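Alr1585 protein (Nostoc sp., PDB 5C2I) probably uses hydrogen peroxide to oxidise dyes and related compounds at its haem, as a dye-decolorizing (DyP-type) peroxidase. Local coordinates at residues Q31-K36 and D91-F96; H38-S43 and I154-I159. The protein carries 1 engineered substitution. All blocks are in the same frame, centred on the assembly; numbering follows the deposited sequence.

Contact 1: residues Q31-K36 and D91-F96; sequences QGNILK and DVFANF
On strand 93-98, an outermost strand of the N-terminal antiparallel sheet, Gln-31 pairs through its side-chain amide with both the N-H and the C=O of Phe-96. Its NE2 donates to Phe-96 O at 2.9 Å, nearly straight (172°) and in the planes of both groups, while OE1 accepts from Phe-96 N at 2.9 Å. NE2 also donates to Pro-459 O. An extended chain beyond CG (chi2 -168°) carries CD out toward the strand. OE1 takes a second bond from Asn-95 ND2 at 3.0 Å, this donor lying above its carbonyl plane. The sheet belongs to the dimeric alpha+beta barrel domain of DyP-type peroxidases, and the loop that follows helix 24-29 sets its residues 31-33 beside this border strand. Asn-95 ND2 spends its other bond on Gly-32 O at 2.9 Å, so one carboxamide nitrogen ties two consecutive residues of the loop. An alanine in place of Gln-31 would probably leave both backbone groups of Phe-96, Pro-459 O and one bond of Asn-95 ND2 without their partner in this buried place. Two residues earlier on the strand, Phe-93 CZ meets Gly-32 C edge-on at 3.5 Å and also touches Asn-33 CB. Asn-33 ND2 adds a weak bond to Asn-95 OD1, its own OD1 being taken by His-38 N.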
ATOM      1  N   GLN A  31     -23.368  24.493 -15.336  1.00 15.69           N
ATOM      2  CA  GLN A  31     -23.008  23.233 -14.664  1.00 15.50           C
ATOM      3  C   GLN A  31     -21.469  23.049 -14.616  1.00 14.89           C
ATOM      4  O   GLN A  31     -20.738  23.520 -15.480  1.00 14.87           O
ATOM      5  CB  GLN A  31     -23.613  22.029 -15.386  1.00 15.87           C
ATOM      6  CG  GLN A  31     -25.117  21.944 -15.259  1.00 16.50           C
ATOM      7  CD  GLN A  31     -25.653  20.610 -15.718  1.00 16.88           C
ATOM      8  OE1 GLN A  31     -25.221  19.549 -15.237  1.00 17.34           O
ATOM      9  NE2 GLN A  31     -26.601  20.644 -16.630  1.00 16.53           N
ATOM     10  N   GLY A  32     -20.998  22.363 -13.588  1.00 14.92           N
ATOM     11  CA  GLY A  32     -19.610  21.942 -13.475  1.00 15.05           C
ATOM     12  C   GLY A  32     -19.210  20.874 -14.483  1.00 14.84           C
ATOM     13  O   GLY A  32     -20.033  20.413 -15.289  1.00 14.01           O
ATOM     14  N   ASN A  33     -17.917  20.520 -14.458  1.00 14.81           N
ATOM     15  CA  ASN A  33     -17.316  19.491 -15.320  1.00 14.63           C
ATOM     16  C   ASN A  33     -17.138  19.922 -16.766  1.00 14.46           C
ATOM     17  O   ASN A  33     -16.620  19.148 -17.578  1.00 14.52           O
ATOM     18  CB  ASN A  33     -18.125  18.176 -15.253  1.00 15.24           C
ATOM     19  CG  ASN A  33     -17.347  16.954 -15.705  1.00 15.91           C
ATOM     20  OD1 ASN A  33     -16.142  16.824 -15.467  1.00 16.97           O
ATOM     21  ND2 ASN A  33     -18.058  16.021 -16.330  1.00 15.77           N
ATOM     22  N   ILE A  34     -17.483  21.160 -17.080  1.00 14.57           N
ATOM     23  CA  ILE A  34     -17.388  21.647 -18.438  1.00 15.03           C
ATOM     24  C   ILE A  34     -16.090  22.471 -18.601  1.00 15.01           C
ATOM     25  O   ILE A  34     -15.185  22.030 -19.271  1.00 15.19           O
ATOM     26  CB  ILE A  34     -18.642  22.442 -18.825  1.00 16.11           C
ATOM     27  CG1 ILE A  34     -19.882  21.501 -18.792  1.00 16.46           C
ATOM     28  CG2 ILE A  34     -18.511  23.029 -20.225  1.00 16.17           C
ATOM     29  CD1 ILE A  34     -21.239  22.239 -18.820  1.00 17.56           C
ATOM     30  N   LEU A  35     -16.000  23.624 -17.919  1.00 15.32           N
ATOM     31  CA  LEU A  35     -14.792  24.436 -17.949  1.00 16.08           C
ATOM     32  C   LEU A  35     -13.597  23.785 -17.261  1.00 16.05           C
ATOM     33  O   LEU A  35     -12.447  24.056 -17.642  1.00 15.59           O
ATOM     34  CB  LEU A  35     -15.040  25.812 -17.356  1.00 16.56           C
ATOM     35  CG  LEU A  35     -16.120  26.629 -18.053  1.00 17.17           C
ATOM     36  CD1 LEU A  35     -16.260  27.981 -17.378  1.00 18.41           C
ATOM     37  CD2 LEU A  35     -15.864  26.782 -19.550  1.00 17.55           C
ATOM     38  N   LYS A  36     -13.879  22.959 -16.249  1.00 16.11           N
ATOM     39  CA  LYS A  36     -12.852  22.203 -15.551  1.00 16.58           C
ATOM     40  C   LYS A  36     -13.461  20.894 -15.132  1.00 16.68           C
ATOM     41  O   LYS A  36     -14.582  20.842 -14.618  1.00 15.97           O
ATOM     42  CB  LYS A  36     -12.351  22.989 -14.311  1.00 18.36           C
ATOM     43  CG  LYS A  36     -11.281  22.268 -13.475  1.00 19.18           C
ATOM     44  CD  LYS A  36     -10.504  23.270 -12.619  1.00 21.02           C
ATOM     45  CE  LYS A  36      -9.648  22.577 -11.554  1.00 20.97           C
ATOM     46  NZ  LYS A  36      -8.733  21.599 -12.227  1.00 19.43           N
ATOM     47  N   ASP A  91     -19.888  17.844  -1.175  1.00 34.09           N
ATOM     48  CA  ASP A  91     -20.993  16.997  -1.605  1.00 31.66           C
ATOM     49  C   ASP A  91     -20.539  16.156  -2.801  1.00 27.88           C
ATOM     50  O   ASP A  91     -19.511  16.453  -3.437  1.00 26.77           O
ATOM     51  CB  ASP A  91     -22.161  17.871  -2.073  1.00 31.91           C
ATOM     52  CG  ASP A  91     -22.771  18.721  -0.967  1.00 31.92           C
ATOM     53  OD1 ASP A  91     -22.678  18.356   0.221  1.00 33.88           O
ATOM     54  OD2 ASP A  91     -23.349  19.774  -1.309  1.00 30.97           O
ATOM     55  N   VAL A  92     -21.327  15.136  -3.151  1.00 26.41           N
ATOM     56  CA  VAL A  92     -21.152  14.487  -4.439  1.00 23.16           C
ATOM     57  C   VAL A  92     -21.222  15.512  -5.535  1.00 19.65           C
ATOM     58  O   VAL A  92     -21.872  16.559  -5.407  1.00 17.78           O
ATOM     59  CB  VAL A  92     -22.218  13.380  -4.771  1.00 27.11           C
ATOM     60  CG1 VAL A  92     -22.030  12.180  -3.882  1.00 30.93           C
ATOM     61  CG2 VAL A  92     -23.627  13.883  -4.688  1.00 28.85           C
ATOM     62  N   PHE A  93     -20.576  15.200  -6.635  1.00 17.82           N
ATOM     63  CA  PHE A  93     -20.655  16.003  -7.836  1.00 17.07           C
ATOM     64  C   PHE A  93     -21.785  15.476  -8.710  1.00 17.09           C
ATOM     65  O   PHE A  93     -21.939  14.255  -8.856  1.00 17.96           O
ATOM     66  CB  PHE A  93     -19.330  15.920  -8.625  1.00 16.05           C
ATOM     67  CG  PHE A  93     -19.340  16.757  -9.865  1.00 15.63           C
ATOM     68  CD1 PHE A  93     -19.890  16.249 -11.052  1.00 15.43           C
ATOM     69  CD2 PHE A  93     -19.002  18.098  -9.800  1.00 15.95           C
ATOM     70  CE1 PHE A  93     -20.078  17.077 -12.139  1.00 15.20           C
ATOM     71  CE2 PHE A  93     -19.106  18.910 -10.924  1.00 15.99           C
ATOM     72  CZ  PHE A  93     -19.633  18.389 -12.088  1.00 15.96           C
ATOM     73  N   ALA A  94     -22.570  16.360  -9.323  1.00 16.45           N
ATOM     74  CA  ALA A  94     -23.624  15.882 -10.249  1.00 16.38           C
ATOM     75  C   ALA A  94     -23.812  16.782 -11.475  1.00 16.01           C
ATOM     76  O   ALA A  94     -23.848  18.027 -11.349  1.00 16.50           O
ATOM     77  CB  ALA A  94     -24.943  15.713  -9.506  1.00 17.03           C
ATOM     78  N   ASN A  95     -24.034  16.139 -12.620  1.00 15.74           N
ATOM     79  CA  ASN A  95     -24.451  16.785 -13.852  1.00 15.48           C
ATOM     80  C   ASN A  95     -25.790  16.172 -14.280  1.00 16.19           C
ATOM     81  O   ASN A  95     -26.121  15.019 -13.939  1.00 15.31           O
ATOM     82  CB  ASN A  95     -23.504  16.498 -15.020  1.00 15.72           C
ATOM     83  CG  ASN A  95     -22.237  17.310 -15.058  1.00 15.36           C
ATOM     84  OD1 ASN A  95     -21.158  16.758 -15.309  1.00 15.23           O
ATOM     85  ND2 ASN A  95     -22.341  18.636 -14.904  1.00 16.82           N
ATOM     86  N   PHE A  96     -26.521  16.914 -15.088  1.00 16.81           N
ATOM     87  CA  PHE A  96     -27.717  16.397 -15.755  1.00 16.72           C
ATOM     88  C   PHE A  96     -27.716  16.859 -17.213  1.00 17.27           C
ATOM     89  O   PHE A  96     -27.568  18.066 -17.488  1.00 18.74           O
ATOM     90  CB  PHE A  96     -28.972  16.888 -15.048  1.00 17.85           C
ATOM     91  CG  PHE A  96     -30.260  16.362 -15.636  1.00 18.01           C
ATOM     92  CD1 PHE A  96     -30.703  15.102 -15.322  1.00 18.69           C
ATOM     93  CD2 PHE A  96     -31.004  17.125 -16.525  1.00 18.97           C
ATOM     94  CE1 PHE A  96     -31.849  14.585 -15.912  1.00 19.14           C
ATOM     95  CE2 PHE A  96     -32.177  16.641 -17.079  1.00 18.69           C
ATOM     96  CZ  PHE A  96     -32.600  15.368 -16.760  1.00 19.10           C
TER

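Contact 2: residues H38-S43 and I154-I159; sequences HGRDHS and IADDDI
Two imidazoles each carry a CH-pi contact on one face: Ala-155 CB lies over the His-38 ring, displaced toward its rim, and Ile-159 CB sits above the centre of the His-42 ring, 3.7 Å from the centroid. His-38 CG stands between the backbone N and the carbonyl carbon (chi1 62°), and at the ring's edge Arg-40 N donates to ND1 at 2.9 Å, which helps to hold the ring's rotation; the carbonyl oxygens of Asp-156 and Asp-157 lie at the His-42 edge. NH1 of Arg-40 donates to Asp-91 O and NH2 pairs with Glu-79, so the 3.4 Å salt bridge from NH1 to Asp-156 OD1 is one of several holds. Strands 42-50 and 150-156 pair antiparallel, His-42 with Asp-156 as a hydrogen-bonded pair: Asp-156 N to His-42 O is 3.0 Å, the return bond weak. Asp-157 OD1 accepts from Asp-41 N at 2.8 Å, and Asp-156 OD2 takes Asp-158 N in an Asx turn before helix 159-176. Waters bridge Gly-39 O to Asp-157 OD2 and Arg-40 NH1 to Asp-157 N. Asp-41 OD2 and Asp-157 OD1, 3.4 Å apart, would probably repel, a cost that the Asp-41 N-H and the water on Asp-157 OD2 may offset.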
ATOM      1  N   HIS A  38     -14.510  17.495 -13.175  1.00 17.43           N
ATOM      2  CA  HIS A  38     -14.899  17.309 -11.755  1.00 17.84           C
ATOM      3  C   HIS A  38     -13.772  16.693 -10.909  1.00 18.69           C
ATOM      4  O   HIS A  38     -13.756  16.889  -9.707  1.00 19.48           O
ATOM      5  CB  HIS A  38     -16.226  16.536 -11.596  1.00 17.73           C
ATOM      6  CG  HIS A  38     -16.214  15.134 -12.131  1.00 18.03           C
ATOM      7  ND1 HIS A  38     -15.433  14.133 -11.584  1.00 17.94           N
ATOM      8  CD2 HIS A  38     -16.948  14.547 -13.106  1.00 17.18           C
ATOM      9  CE1 HIS A  38     -15.663  13.001 -12.225  1.00 19.40           C
ATOM     10  NE2 HIS A  38     -16.581  13.222 -13.153  1.00 17.62           N
ATOM     11  N   GLY A  39     -12.861  15.982 -11.544  1.00 20.07           N
ATOM     12  CA  GLY A  39     -11.695  15.397 -10.871  1.00 23.70           C
ATOM     13  C   GLY A  39     -11.940  14.292  -9.840  1.00 24.89           C
ATOM     14  O   GLY A  39     -11.067  14.014  -9.022  1.00 25.10           O
ATOM     15  N   ARG A  40     -13.144  13.723  -9.800  1.00 21.44           N
ATOM     16  CA  ARG A  40     -13.457  12.678  -8.817  1.00 20.48           C
ATOM     17  C   ARG A  40     -13.032  11.333  -9.383  1.00 19.34           C
ATOM     18  O   ARG A  40     -13.075  11.099 -10.602  1.00 18.33           O
ATOM     19  CB  ARG A  40     -14.951  12.651  -8.451  1.00 20.55           C
ATOM     20  CG  ARG A  40     -15.590  13.994  -8.047  1.00 21.50           C
ATOM     21  CD  ARG A  40     -15.027  14.643  -6.785  1.00 21.27           C
ATOM     22  NE  ARG A  40     -15.778  15.903  -6.561  1.00 21.87           N
ATOM     23  CZ  ARG A  40     -16.773  16.087  -5.700  1.00 22.49           C
ATOM     24  NH1 ARG A  40     -17.191  15.137  -4.852  1.00 24.90           N
ATOM     25  NH2 ARG A  40     -17.418  17.246  -5.688  1.00 22.00           N
ATOM     26  N   ASP A  41     -12.671  10.429  -8.493  1.00 19.79           N
ATOM     27  CA  ASP A  41     -12.130   9.127  -8.907  1.00 21.99           C
ATOM     28  C   ASP A  41     -13.160   8.110  -9.405  1.00 20.52           C
ATOM     29  O   ASP A  41     -12.806   7.162 -10.083  1.00 20.02           O
ATOM     30  CB  ASP A  41     -11.379   8.496  -7.744  1.00 25.28           C
ATOM     31  CG  ASP A  41     -10.000   9.090  -7.578  1.00 32.68           C
ATOM     32  OD1 ASP A  41      -9.329   9.349  -8.626  1.00 35.07           O
ATOM     33  OD2 ASP A  41      -9.616   9.277  -6.397  1.00 35.67           O
ATOM     34  N   HIS A  42     -14.409   8.321  -9.078  1.00 18.04           N
ATOM     35  CA  HIS A  42     -15.458   7.363  -9.435  1.00 18.00           C
ATOM     36  C   HIS A  42     -16.679   8.119  -9.927  1.00 17.30           C
ATOM     37  O   HIS A  42     -16.995   9.206  -9.437  1.00 17.39           O
ATOM     38  CB  HIS A  42     -15.842   6.516  -8.234  1.00 18.46           C
ATOM     39  CG  HIS A  42     -14.740   5.658  -7.736  1.00 18.99           C
ATOM     40  ND1 HIS A  42     -14.427   4.445  -8.320  1.00 19.63           N
ATOM     41  CD2 HIS A  42     -13.839   5.850  -6.744  1.00 19.47           C
ATOM     42  CE1 HIS A  42     -13.356   3.943  -7.724  1.00 20.30           C
ATOM     43  NE2 HIS A  42     -12.986   4.772  -6.759  1.00 20.23           N
ATOM     44  N   SER A  43     -17.368   7.531 -10.889  1.00 17.60           N
ATOM     45  CA  SER A  43     -18.584   8.124 -11.337  1.00 17.75           C
ATOM     46  C   SER A  43     -19.602   7.068 -11.716  1.00 17.33           C
ATOM     47  O   SER A  43     -19.258   5.884 -11.924  1.00 17.19           O
ATOM     48  CB  SER A  43     -18.301   9.048 -12.498  1.00 17.92           C
ATOM     49  OG  SER A  43     -17.816   8.312 -13.550  1.00 18.71           O
ATOM     50  N   ILE A 154     -23.181  11.241 -11.638  1.00 17.36           N
ATOM     51  CA  ILE A 154     -22.856  11.469 -10.238  1.00 17.99           C
ATOM     52  C   ILE A 154     -21.458  10.956  -9.941  1.00 17.76           C
ATOM     53  O   ILE A 154     -21.102   9.870 -10.390  1.00 18.11           O
ATOM     54  CB  ILE A 154     -23.843  10.737  -9.293  1.00 20.32           C
ATOM     55  CG1 ILE A 154     -25.289  11.104  -9.661  1.00 22.79           C
ATOM     56  CG2 ILE A 154     -23.625  11.189  -7.844  1.00 20.30           C
ATOM     57  CD1 ILE A 154     -25.930  10.052 -10.472  1.00 28.11           C
ATOM     58  N   ALA A 155     -20.644  11.753  -9.246  1.00 16.79           N
ATOM     59  CA  ALA A 155     -19.262  11.429  -9.043  1.00 16.86           C
ATOM     60  C   ALA A 155     -18.766  11.782  -7.649  1.00 17.36           C
ATOM     61  O   ALA A 155     -19.249  12.718  -7.012  1.00 16.65           O
ATOM     62  CB  ALA A 155     -18.385  12.102 -10.135  1.00 16.77           C
ATOM     63  N   ASP A 156     -17.815  11.002  -7.177  1.00 18.08           N
ATOM     64  CA  ASP A 156     -17.290  11.154  -5.853  1.00 18.77           C
ATOM     65  C   ASP A 156     -15.998  10.326  -5.741  1.00 19.88           C
ATOM     66  O   ASP A 156     -15.849   9.336  -6.426  1.00 17.97           O
ATOM     67  CB  ASP A 156     -18.264  10.660  -4.795  1.00 20.36           C
ATOM     68  CG  ASP A 156     -18.009  11.311  -3.429  1.00 22.70           C
ATOM     69  OD1 ASP A 156     -18.489  12.459  -3.214  1.00 28.63           O
ATOM     70  OD2 ASP A 156     -17.262  10.748  -2.602  1.00 23.36           O
ATOM     71  N   ASP A 157     -15.084  10.754  -4.864  1.00 20.15           N
ATOM     72  CA  ASP A 157     -13.882   9.940  -4.601  1.00 21.46           C
ATOM     73  C   ASP A 157     -14.144   8.693  -3.746  1.00 21.52           C
ATOM     74  O   ASP A 157     -13.396   7.724  -3.858  1.00 22.22           O
ATOM     75  CB  ASP A 157     -12.814  10.791  -3.918  1.00 23.01           C
ATOM     76  CG  ASP A 157     -12.233  11.860  -4.864  1.00 24.59           C
ATOM     77  OD1 ASP A 157     -12.093  11.636  -6.059  1.00 22.43           O
ATOM     78  OD2 ASP A 157     -11.902  12.932  -4.346  1.00 31.07           O
ATOM     79  N   ASP A 158     -15.158   8.734  -2.890  1.00 20.53           N
ATOM     80  CA  ASP A 158     -15.468   7.624  -1.992  1.00 22.01           C
ATOM     81  C   ASP A 158     -16.506   6.714  -2.713  1.00 20.85           C
ATOM     82  O   ASP A 158     -17.678   7.052  -2.797  1.00 18.76           O
ATOM     83  CB  ASP A 158     -16.038   8.158  -0.684  1.00 24.19           C
ATOM     84  CG  ASP A 158     -16.428   7.040   0.327  1.00 27.72           C
ATOM     85  OD1 ASP A 158     -16.715   5.896  -0.037  1.00 29.35           O
ATOM     86  OD2 ASP A 158     -16.547   7.343   1.533  1.00 32.94           O
ATOM     87  N   ILE A 159     -16.037   5.599  -3.256  1.00 19.91           N
ATOM     88  CA  ILE A 159     -16.932   4.750  -4.095  1.00 19.56           C
ATOM     89  C   ILE A 159     -18.136   4.208  -3.297  1.00 19.45           C
ATOM     90  O   ILE A 159     -19.244   4.270  -3.758  1.00 18.74           O
ATOM     91  CB  ILE A 159     -16.135   3.625  -4.805  1.00 20.18           C
ATOM     92  CG1 ILE A 159     -17.015   2.812  -5.740  1.00 20.34           C
ATOM     93  CG2 ILE A 159     -15.464   2.675  -3.827  1.00 21.66           C
ATOM     94  CD1 ILE A 159     -17.796   3.606  -6.759  1.00 19.92           C
TER
HETATM   95  O   HOH W   1     -11.194  14.794  -6.048  1.00 33.71           O
HETATM   96  O   HOH W   2     -15.345  13.337  -3.587  1.00 20.77           O

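Both contacts serve the same antiparallel sheet, contact 1 at its border strand 93-98 and contact 2 at the next two, where 150-156 pairs with 42-50. They meet directly: Phe-93 N probably bonds to Ala-155 O (2.8 Å), and the rings of Phe-93 and His-38 touch with their planes at about 35°. Contact 1 is wholly buried, and uncharged amides satisfy the backbone there. Contact 2 is only partly buried, and its carboxylates, guanidinium and bridging waters fit that partial exposure to solvent. It also reaches the second subunit, whose Val-160 and Leu-163 pack on His-42 and Ile-159 respectively. Arg-40 of contact 2 extends to the 91-96 segment.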